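Local coordinates for amidohydrolase family protein (Acinetobacter baumannii, PDB 4I6K), which probably hydrolyses 2-pyrone-4,6-dicarboxylic acid or a related lactone, as a member of the amidohydrolase family, at residues Val153-Pro158 / Gln164-Leu169; Val176-Phe181 / Gln196-Leu201; Val122-Phe127 / Pro137-Phe142. All coordinates share one frame; numbering follows the deposited sequence.

Contact 1: residues Val153-Pro158 / Gln164-Leu169; sequences VELHAP and QLLPQL
Leu155, on strand 152-156, packs against three leucines of segment 164-169, Leu165, Leu166 and Leu169, and every touch made by them on this residue is apolar. Its CD1 does most of the work. It lies 3.9 Å from CD1 of Leu169, the two side chains reaching toward each other tip to tip, and CD2 of Leu155 follows at 4.0 Å from the same methyl, so that both branches of the strand leucine meet one methyl of the helix leucine. With CG beside the backbone N in both (chi1 -45° in Leu155, -61° in Leu169), each leucine points its branches across the gap. A turn earlier in the helix, CB of Leu165 approaches CD1 of Leu155 to 4.3 Å. Leu166 comes from the flank: its bond to CB does not aim at the strand, yet its CD2 swings in to 3.9 Å from Leu155 CD1. At the two ends Val153 CG1 approaches Leu169 CD1 and Ala157 CB approaches CD1 of Leu165, both more loosely. Strand 153-156 and helix 164-169 run nearly antiparallel, at 169°, with a closest approach of their axes of 11.2 Å, a spacing bridged by side chains alone. This is the beta-alpha half of a beta-alpha-beta unit in the amidohydrolase barrel. Alternate strand residues Glu154 and His156 do not meet 164-169: Glu154 forms a salt bridge with Lys210, and His156 a hydrogen bond with Asn125. Leu162 of the same helix also touches Leu155 and Ala157, while Leu124 of strand 119-125 and Val176 of strand 176-178 flank Leu155 within the parallel sheet.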
loop_
_atom_site.group_PDB
_atom_site.type_symbol
_atom_site.label_atom_id
_atom_site.label_comp_id
_atom_site.label_asym_id
_atom_site.label_seq_id
_atom_site.Cartn_x
_atom_site.Cartn_y
_atom_site.Cartn_z
ATOM N N VAL A 153 1.234 -9.787 -1.346
ATOM C CA VAL A 153 -0.107 -9.367 -1.750
ATOM C C VAL A 153 -0.567 -8.154 -0.924
ATOM O O VAL A 153 -0.723 -8.246 0.296
ATOM C CB VAL A 153 -1.140 -10.511 -1.629
ATOM C CG1 VAL A 153 -2.547 -9.997 -1.889
ATOM C CG2 VAL A 153 -0.800 -11.644 -2.585
ATOM N N GLU A 154 -0.773 -7.027 -1.607
ATOM C CA GLU A 154 -1.175 -5.762 -0.984
ATOM C C GLU A 154 -2.683 -5.555 -1.105
ATOM O O GLU A 154 -3.264 -5.760 -2.177
ATOM C CB GLU A 154 -0.423 -4.593 -1.642
ATOM C CG GLU A 154 -0.657 -3.219 -1.004
ATOM C CD GLU A 154 0.067 -2.086 -1.749
ATOM O OE1 GLU A 154 0.624 -2.328 -2.846
ATOM O OE2 GLU A 154 0.082 -0.949 -1.232
ATOM N N LEU A 155 -3.321 -5.154 -0.007
ATOM C CA LEU A 155 -4.765 -4.907 -0.018
ATOM C C LEU A 155 -5.096 -3.449 0.252
ATOM O O LEU A 155 -4.563 -2.829 1.174
ATOM C CB LEU A 155 -5.493 -5.769 1.025
ATOM C CG LEU A 155 -5.097 -7.247 1.092
ATOM C CD1 LEU A 155 -5.911 -7.998 2.153
ATOM C CD2 LEU A 155 -5.232 -7.889 -0.276
ATOM N N HIS A 156 -5.981 -2.905 -0.567
ATOM C CA HIS A 156 -6.619 -1.661 -0.235
ATOM C C HIS A 156 -8.108 -1.940 -0.274
ATOM O O HIS A 156 -8.657 -2.233 -1.331
ATOM C CB HIS A 156 -6.244 -0.569 -1.220
ATOM C CG HIS A 156 -6.765 0.776 -0.832
ATOM N ND1 HIS A 156 -7.470 1.586 -1.700
ATOM C CD2 HIS A 156 -6.716 1.440 0.348
ATOM C CE1 HIS A 156 -7.810 2.699 -1.076
ATOM N NE2 HIS A 156 -7.364 2.637 0.167
ATOM N N ALA A 157 -8.748 -1.877 0.889
ATOM C CA ALA A 157 -10.113 -2.341 1.011
ATOM C C ALA A 157 -10.722 -1.952 2.348
ATOM O O ALA A 157 -10.007 -1.746 3.329
ATOM C CB ALA A 157 -10.166 -3.851 0.831
ATOM N N PRO A 158 -12.059 -1.853 2.389
ATOM C CA PRO A 158 -12.783 -1.542 3.609
ATOM C C PRO A 158 -12.785 -2.734 4.561
ATOM O O PRO A 158 -12.758 -3.891 4.113
ATOM C CB PRO A 158 -14.204 -1.280 3.107
ATOM C CG PRO A 158 -14.309 -2.130 1.852
ATOM C CD PRO A 158 -12.956 -1.997 1.226
ATOM N N GLN A 164 -13.092 -10.559 5.253
ATOM C CA GLN A 164 -13.426 -11.614 4.307
ATOM C C GLN A 164 -12.194 -12.204 3.652
ATOM O O GLN A 164 -12.120 -13.405 3.381
ATOM C CB GLN A 164 -14.230 -10.983 3.186
ATOM C CG GLN A 164 -15.172 -11.897 2.535
ATOM C CD GLN A 164 -16.458 -11.926 3.278
ATOM O OE1 GLN A 164 -16.495 -12.256 4.468
ATOM N NE2 GLN A 164 -17.537 -11.566 2.594
ATOM N N LEU A 165 -11.234 -11.331 3.365
ATOM C CA LEU A 165 -10.063 -11.685 2.571
ATOM C C LEU A 165 -8.970 -12.391 3.358
ATOM O O LEU A 165 -8.393 -13.373 2.891
ATOM C CB LEU A 165 -9.488 -10.429 1.920
ATOM C CG LEU A 165 -10.397 -9.795 0.867
ATOM C CD1 LEU A 165 -10.044 -8.337 0.662
ATOM C CD2 LEU A 165 -10.288 -10.583 -0.427
ATOM N N LEU A 166 -8.679 -11.879 4.545
ATOM C CA LEU A 166 -7.574 -12.407 5.329
ATOM C C LEU A 166 -7.693 -13.919 5.530
ATOM O O LEU A 166 -6.707 -14.650 5.372
ATOM C CB LEU A 166 -7.459 -11.679 6.676
ATOM C CG LEU A 166 -6.910 -10.238 6.663
ATOM C CD1 LEU A 166 -6.185 -9.888 7.966
ATOM C CD2 LEU A 166 -5.978 -10.025 5.492
ATOM N N PRO A 167 -8.895 -14.398 5.895
ATOM C CA PRO A 167 -9.064 -15.833 6.120
ATOM C C PRO A 167 -8.652 -16.670 4.916
ATOM O O PRO A 167 -8.042 -17.712 5.085
ATOM C CB PRO A 167 -10.566 -15.967 6.388
ATOM C CG PRO A 167 -10.916 -14.704 7.050
ATOM C CD PRO A 167 -10.080 -13.640 6.334
ATOM N N GLN A 168 -8.978 -16.216 3.712
ATOM C CA GLN A 168 -8.566 -16.921 2.491
ATOM C C GLN A 168 -7.061 -16.833 2.233
ATOM O O GLN A 168 -6.413 -17.809 1.801
ATOM C CB GLN A 168 -9.349 -16.381 1.292
ATOM C CG GLN A 168 -10.674 -17.095 1.126
ATOM C CD GLN A 168 -11.790 -16.183 0.679
ATOM O OE1 GLN A 168 -12.965 -16.530 0.802
ATOM N NE2 GLN A 168 -11.438 -15.009 0.159
ATOM N N LEU A 169 -6.508 -15.660 2.517
ATOM C CA LEU A 169 -5.095 -15.433 2.315
ATOM C C LEU A 169 -4.270 -16.171 3.385
ATOM O O LEU A 169 -3.073 -16.411 3.203
ATOM C CB LEU A 169 -4.814 -13.927 2.263
ATOM C CG LEU A 169 -5.551 -13.202 1.112
ATOM C CD1 LEU A 169 -5.281 -11.698 1.076
ATOM C CD2 LEU A 169 -5.200 -13.811 -0.230
#

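Contact 2: residues Val176-Phe181 / Gln196-Leu201; sequences VVIDHF and QKFLSL
Apolar packing joins Ile178 to Phe198: CG2 of the isoleucine lies 4.2 Å from CZ of the ring, at an oblique angle to its plane. Both side chains start toward the opposite segment, and the phenyl group spans much of the gap from helix 193-201, whose backbone stays well back; the CA atoms of the pair are 10.7 Å apart. Extension of Phe198, with CG roughly anti to the backbone N (chi1 155°), carries CZ to the strand. The one polar atom near the ring is the carbonyl O of Phe181, loosely placed at 4.4 Å from Phe198 CE1, again obliquely; that oxygen accepts a hydrogen bond from Tyr195 OH, whose ring also meets Phe198. The phenyl group of Phe181 leads away from the helix segment. The contact joins strand and helix of the beta-alpha-beta unit 176-178, 193-201, 207-210 in the parallel barrel, and beyond the strand the chain leads to the site where citrate, probably from the crystallisation liquor, is hydrogen-bonded by His180 NE2. Phe198 also touches Leu162 of helix 159-169, and Phe181 and Leu199 pack on helix 222-237; within the sheet, Ile178 touches His207 of the neighbouring strand 207-210.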
loop_
_atom_site.group_PDB
_atom_site.type_symbol
_atom_site.label_atom_id
_atom_site.label_comp_id
_atom_site.label_asym_id
_atom_site.label_seq_id
_atom_site.Cartn_x
_atom_site.Cartn_y
_atom_site.Cartn_z
ATOM N N VAL A 176 1.195 -10.434 3.552
ATOM C CA VAL A 176 0.004 -9.676 3.180
ATOM C C VAL A 176 0.102 -8.266 3.755
ATOM O O VAL A 176 0.329 -8.065 4.949
ATOM C CB VAL A 176 -1.304 -10.338 3.647
ATOM C CG1 VAL A 176 -2.507 -9.639 3.014
ATOM C CG2 VAL A 176 -1.326 -11.831 3.310
ATOM N N VAL A 177 -0.051 -7.281 2.890
ATOM C CA VAL A 177 0.207 -5.904 3.271
ATOM C C VAL A 177 -1.092 -5.131 3.210
ATOM O O VAL A 177 -1.805 -5.198 2.216
ATOM C CB VAL A 177 1.251 -5.286 2.324
ATOM C CG1 VAL A 177 1.594 -3.883 2.752
ATOM C CG2 VAL A 177 2.507 -6.177 2.297
ATOM N N ILE A 178 -1.426 -4.425 4.282
ATOM C CA ILE A 178 -2.703 -3.722 4.305
ATOM C C ILE A 178 -2.522 -2.213 4.220
ATOM O O ILE A 178 -1.842 -1.628 5.051
ATOM C CB ILE A 178 -3.574 -4.105 5.533
ATOM C CG1 ILE A 178 -3.854 -5.619 5.556
ATOM C CG2 ILE A 178 -4.889 -3.321 5.528
ATOM C CD1 ILE A 178 -2.998 -6.369 6.557
ATOM N N ASP A 179 -3.136 -1.607 3.198
ATOM C CA ASP A 179 -3.026 -0.178 2.906
ATOM C C ASP A 179 -3.735 0.721 3.921
ATOM O O ASP A 179 -4.835 0.410 4.369
ATOM C CB ASP A 179 -3.612 0.116 1.523
ATOM C CG ASP A 179 -2.724 -0.360 0.394
ATOM O OD1 ASP A 179 -3.240 -0.489 -0.736
ATOM O OD2 ASP A 179 -1.516 -0.594 0.626
ATOM N N HIS A 180 -3.082 1.833 4.269
ATOM C CA HIS A 180 -3.691 2.942 5.023
ATOM C C HIS A 180 -4.461 2.532 6.289
ATOM O O HIS A 180 -5.689 2.674 6.364
ATOM C CB HIS A 180 -4.596 3.771 4.104
ATOM C CG HIS A 180 -3.992 4.067 2.765
ATOM N ND1 HIS A 180 -2.654 4.360 2.600
ATOM C CD2 HIS A 180 -4.548 4.132 1.529
ATOM C CE1 HIS A 180 -2.409 4.574 1.318
ATOM N NE2 HIS A 180 -3.540 4.442 0.647
ATOM N N PHE A 181 -3.720 2.037 7.281
ATOM C CA PHE A 181 -4.277 1.608 8.569
ATOM C C PHE A 181 -5.439 0.629 8.478
ATOM O O PHE A 181 -6.100 0.380 9.486
ATOM C CB PHE A 181 -4.718 2.812 9.402
ATOM C CG PHE A 181 -3.624 3.809 9.653
ATOM C CD1 PHE A 181 -2.919 3.800 10.850
ATOM C CD2 PHE A 181 -3.297 4.752 8.691
ATOM C CE1 PHE A 181 -1.919 4.721 11.088
ATOM C CE2 PHE A 181 -2.294 5.674 8.926
ATOM C CZ PHE A 181 -1.609 5.663 10.121
ATOM N N GLN A 196 -12.722 -4.524 14.343
ATOM C CA GLN A 196 -12.315 -5.344 15.461
ATOM C C GLN A 196 -12.023 -6.754 14.975
ATOM O O GLN A 196 -11.036 -7.358 15.380
ATOM C CB GLN A 196 -13.390 -5.369 16.559
ATOM C CG GLN A 196 -13.571 -4.055 17.302
ATOM C CD GLN A 196 -12.324 -3.629 18.072
ATOM O OE1 GLN A 196 -11.791 -4.383 18.881
ATOM N NE2 GLN A 196 -11.859 -2.409 17.823
ATOM N N LYS A 197 -12.889 -7.287 14.122
ATOM C CA LYS A 197 -12.669 -8.625 13.596
ATOM C C LYS A 197 -11.362 -8.643 12.816
ATOM O O LYS A 197 -10.516 -9.523 13.009
ATOM C CB LYS A 197 -13.829 -9.056 12.705
ATOM C CG LYS A 197 -13.647 -10.445 12.080
ATOM C CD LYS A 197 -14.007 -11.577 13.033
ATOM C CE LYS A 197 -15.429 -12.075 12.782
ATOM N NZ LYS A 197 -15.789 -13.227 13.660
ATOM N N PHE A 198 -11.202 -7.648 11.944
ATOM C CA PHE A 198 -9.986 -7.469 11.143
ATOM C C PHE A 198 -8.739 -7.565 12.007
ATOM O O PHE A 198 -7.828 -8.336 11.716
ATOM C CB PHE A 198 -10.042 -6.116 10.413
ATOM C CG PHE A 198 -8.694 -5.553 10.058
ATOM C CD1 PHE A 198 -8.212 -4.421 10.692
ATOM C CD2 PHE A 198 -7.908 -6.148 9.086
ATOM C CE1 PHE A 198 -6.973 -3.895 10.355
ATOM C CE2 PHE A 198 -6.668 -5.631 8.756
ATOM C CZ PHE A 198 -6.201 -4.507 9.389
ATOM N N LEU A 199 -8.726 -6.795 13.093
ATOM C CA LEU A 199 -7.606 -6.769 14.018
ATOM C C LEU A 199 -7.306 -8.155 14.578
ATOM O O LEU A 199 -6.148 -8.546 14.694
ATOM C CB LEU A 199 -7.900 -5.804 15.165
ATOM C CG LEU A 199 -7.892 -4.314 14.843
ATOM C CD1 LEU A 199 -8.509 -3.547 15.986
ATOM C CD2 LEU A 199 -6.476 -3.833 14.582
ATOM N N SER A 200 -8.349 -8.889 14.943
ATOM C CA SER A 200 -8.159 -10.213 15.522
ATOM C C SER A 200 -7.588 -11.199 14.489
ATOM O O SER A 200 -6.977 -12.210 14.842
ATOM C CB SER A 200 -9.489 -10.737 16.048
ATOM O OG SER A 200 -10.373 -11.004 14.966
ATOM N N LEU A 201 -7.789 -10.898 13.213
ATOM C CA LEU A 201 -7.389 -11.812 12.139
ATOM C C LEU A 201 -5.929 -11.625 11.788
ATOM O O LEU A 201 -5.340 -12.437 11.068
ATOM C CB LEU A 201 -8.234 -11.571 10.885
ATOM C CG LEU A 201 -9.724 -11.845 11.018
ATOM C CD1 LEU A 201 -10.466 -11.432 9.751
ATOM C CD2 LEU A 201 -9.896 -13.320 11.308
#

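Contact 3: residues Val122-Phe127 / Pro137-Phe142; sequences VRLNLF and PDWQKF
With CG anti to the carbonyl carbon (chi1 -82°), Leu124 turns CD2 to Trp139, whereas Phe142 is extended, its CG anti to the backbone N (chi1 179°), and carries its ring to Val122. The two aromatic residues thus bridge a wide gap: the nearest CA pairs are 10.8 Å apart for Val122 and Phe142 and 12.3 Å for Leu124 and Trp139. CD2 of Leu124 meets CH2 of Trp139 at 3.9 Å, on the six-membered part of the indole, and the two side chains pass alongside each other, pointing opposite ways. Although the bond from CA to CB of Trp139 does not aim at the strand, the far end of its indole does reach it. Val122 CG2 lies 4.3 Å from CZ of Phe142, and in both pairs the methyl meets the ring obliquely. On strand 119-125 the alternate residues Arg123 and Asn125 instead hydrogen-bond the bound citrate through NH1 and ND2. The apolar side of the strand, Val122 and Leu124, packs the helix of this beta-alpha-beta unit on the outside of the barrel. Around it, His104 stacks on Trp139 and Leu134 touches it, Trp151 reaches Val122, and Leu126 touches Tyr161 and Leu165 of helix 159-169.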
loop_
_atom_site.group_PDB
_atom_site.type_symbol
_atom_site.label_atom_id
_atom_site.label_comp_id
_atom_site.label_asym_id
_atom_site.label_seq_id
_atom_site.Cartn_x
_atom_site.Cartn_y
_atom_site.Cartn_z
ATOM N N VAL A 122 1.508 -7.711 -5.891
ATOM C CA VAL A 122 0.356 -7.273 -6.653
ATOM C C VAL A 122 -0.645 -6.685 -5.663
ATOM O O VAL A 122 -0.586 -6.991 -4.474
ATOM C CB VAL A 122 -0.305 -8.446 -7.400
ATOM C CG1 VAL A 122 0.591 -8.928 -8.520
ATOM C CG2 VAL A 122 -0.603 -9.583 -6.433
ATOM N N ARG A 123 -1.567 -5.862 -6.151
ATOM C CA ARG A 123 -2.486 -5.153 -5.271
ATOM C C ARG A 123 -3.940 -5.467 -5.587
ATOM O O ARG A 123 -4.355 -5.445 -6.746
ATOM C CB ARG A 123 -2.257 -3.651 -5.394
ATOM C CG ARG A 123 -2.951 -2.799 -4.342
ATOM C CD ARG A 123 -2.642 -1.327 -4.600
ATOM N NE ARG A 123 -2.975 -0.477 -3.462
ATOM C CZ ARG A 123 -3.522 0.731 -3.569
ATOM N NH1 ARG A 123 -3.783 1.435 -2.475
ATOM N NH2 ARG A 123 -3.824 1.223 -4.766
ATOM N N LEU A 124 -4.704 -5.762 -4.543
ATOM C CA LEU A 124 -6.155 -5.878 -4.641
ATOM C C LEU A 124 -6.773 -4.587 -4.126
ATOM O O LEU A 124 -6.954 -4.418 -2.920
ATOM C CB LEU A 124 -6.655 -7.056 -3.802
ATOM C CG LEU A 124 -6.562 -8.451 -4.415
ATOM C CD1 LEU A 124 -6.513 -9.513 -3.320
ATOM C CD2 LEU A 124 -7.737 -8.693 -5.351
ATOM N N ASN A 125 -7.065 -3.664 -5.040
ATOM C CA ASN A 125 -7.669 -2.395 -4.670
ATOM C C ASN A 125 -9.152 -2.501 -4.918
ATOM O O ASN A 125 -9.608 -2.362 -6.044
ATOM C CB ASN A 125 -7.069 -1.254 -5.485
ATOM C CG ASN A 125 -7.487 0.105 -4.973
ATOM O OD1 ASN A 125 -8.285 0.211 -4.038
ATOM N ND2 ASN A 125 -6.943 1.157 -5.576
ATOM N N LEU A 126 -9.904 -2.759 -3.856
ATOM C CA LEU A 126 -11.294 -3.174 -4.003
ATOM C C LEU A 126 -12.308 -2.098 -3.684
ATOM O O LEU A 126 -13.497 -2.377 -3.618
ATOM C CB LEU A 126 -11.580 -4.410 -3.150
ATOM C CG LEU A 126 -10.754 -5.634 -3.538
ATOM C CD1 LEU A 126 -11.093 -6.770 -2.601
ATOM C CD2 LEU A 126 -10.999 -6.005 -4.991
ATOM N N PHE A 127 -11.854 -0.869 -3.484
ATOM C CA PHE A 127 -12.803 0.203 -3.279
ATOM C C PHE A 127 -13.669 0.393 -4.515
ATOM O O PHE A 127 -13.164 0.366 -5.644
ATOM C CB PHE A 127 -12.104 1.492 -2.875
ATOM C CG PHE A 127 -11.862 1.589 -1.409
ATOM C CD1 PHE A 127 -12.800 2.185 -0.581
ATOM C CD2 PHE A 127 -10.720 1.041 -0.845
ATOM C CE1 PHE A 127 -12.588 2.255 0.795
ATOM C CE2 PHE A 127 -10.499 1.111 0.522
ATOM C CZ PHE A 127 -11.435 1.723 1.345
ATOM N N PRO A 137 -10.808 -22.096 -8.123
ATOM C CA PRO A 137 -9.558 -22.693 -8.604
ATOM C C PRO A 137 -8.632 -21.706 -9.325
ATOM O O PRO A 137 -7.424 -21.722 -9.100
ATOM C CB PRO A 137 -10.045 -23.786 -9.560
ATOM C CG PRO A 137 -11.356 -24.179 -9.014
ATOM C CD PRO A 137 -11.980 -22.901 -8.504
ATOM N N ASP A 138 -9.193 -20.859 -10.179
ATOM C CA ASP A 138 -8.410 -19.866 -10.918
ATOM C C ASP A 138 -7.700 -18.877 -9.989
ATOM O O ASP A 138 -6.569 -18.481 -10.245
ATOM C CB ASP A 138 -9.321 -19.112 -11.877
ATOM C CG ASP A 138 -10.645 -18.740 -11.233
ATOM O OD1 ASP A 138 -11.082 -19.483 -10.329
ATOM O OD2 ASP A 138 -11.248 -17.714 -11.620
ATOM N N TRP A 139 -8.375 -18.466 -8.920
ATOM C CA TRP A 139 -7.769 -17.575 -7.935
ATOM C C TRP A 139 -6.657 -18.262 -7.175
ATOM O O TRP A 139 -5.597 -17.676 -6.964
ATOM C CB TRP A 139 -8.808 -17.020 -6.960
ATOM C CG TRP A 139 -9.333 -15.718 -7.449
ATOM C CD1 TRP A 139 -10.542 -15.488 -8.038
ATOM C CD2 TRP A 139 -8.643 -14.468 -7.441
ATOM N NE1 TRP A 139 -10.657 -14.162 -8.378
ATOM C CE2 TRP A 139 -9.503 -13.513 -8.030
ATOM C CE3 TRP A 139 -7.383 -14.058 -6.992
ATOM C CZ2 TRP A 139 -9.146 -12.175 -8.177
ATOM C CZ3 TRP A 139 -7.027 -12.731 -7.136
ATOM C CH2 TRP A 139 -7.909 -11.801 -7.720
ATOM N N GLN A 140 -6.912 -19.506 -6.770
ATOM C CA GLN A 140 -5.928 -20.310 -6.062
ATOM C C GLN A 140 -4.674 -20.488 -6.913
ATOM O O GLN A 140 -3.549 -20.464 -6.401
ATOM C CB GLN A 140 -6.506 -21.680 -5.694
ATOM C CG GLN A 140 -7.737 -21.632 -4.801
ATOM C CD GLN A 140 -8.090 -22.991 -4.208
ATOM O OE1 GLN A 140 -8.122 -24.008 -4.908
ATOM N NE2 GLN A 140 -8.351 -23.013 -2.908
ATOM N N LYS A 141 -4.866 -20.667 -8.217
ATOM C CA LYS A 141 -3.716 -20.878 -9.087
ATOM C C LYS A 141 -2.844 -19.630 -9.204
ATOM O O LYS A 141 -1.620 -19.691 -9.059
ATOM C CB LYS A 141 -4.136 -21.359 -10.471
ATOM C CG LYS A 141 -2.971 -22.002 -11.196
ATOM C CD LYS A 141 -2.104 -22.725 -10.158
ATOM C CE LYS A 141 -0.619 -22.486 -10.380
ATOM N NZ LYS A 141 0.121 -22.394 -9.085
ATOM N N PHE A 142 -3.483 -18.506 -9.498
ATOM C CA PHE A 142 -2.807 -17.218 -9.484
ATOM C C PHE A 142 -2.017 -17.087 -8.193
ATOM O O PHE A 142 -0.818 -16.820 -8.203
ATOM C CB PHE A 142 -3.841 -16.097 -9.552
ATOM C CG PHE A 142 -3.245 -14.725 -9.510
ATOM C CD1 PHE A 142 -3.537 -13.865 -8.478
ATOM C CD2 PHE A 142 -2.384 -14.307 -10.502
ATOM C CE1 PHE A 142 -2.993 -12.609 -8.445
ATOM C CE2 PHE A 142 -1.839 -13.061 -10.467
ATOM C CZ PHE A 142 -2.139 -12.209 -9.442
#

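From the N terminus, contact 3 closes first, folding helix 137-148 back over strand 119-125; contact 1 then closes a tighter loop between strand 152-156 and helix 159-169, and contact 2 a longer one between strand 176-178 and helix 193-201. The loops follow in series, neither nesting nor crossing, and each belongs to one of three successive beta-alpha-beta units. Their strands are neighbours in the parallel sheet, with 152-156 in the middle: Leu155 N probably bonds Val177 O at 2.7 Å, and Leu124 N probably bonds Glu154 O. Although the centres of contacts 2 and 3 lie about 17 Å apart, Asp179 and Arg123 join their strand segments through a salt bridge beside the citrate pocket.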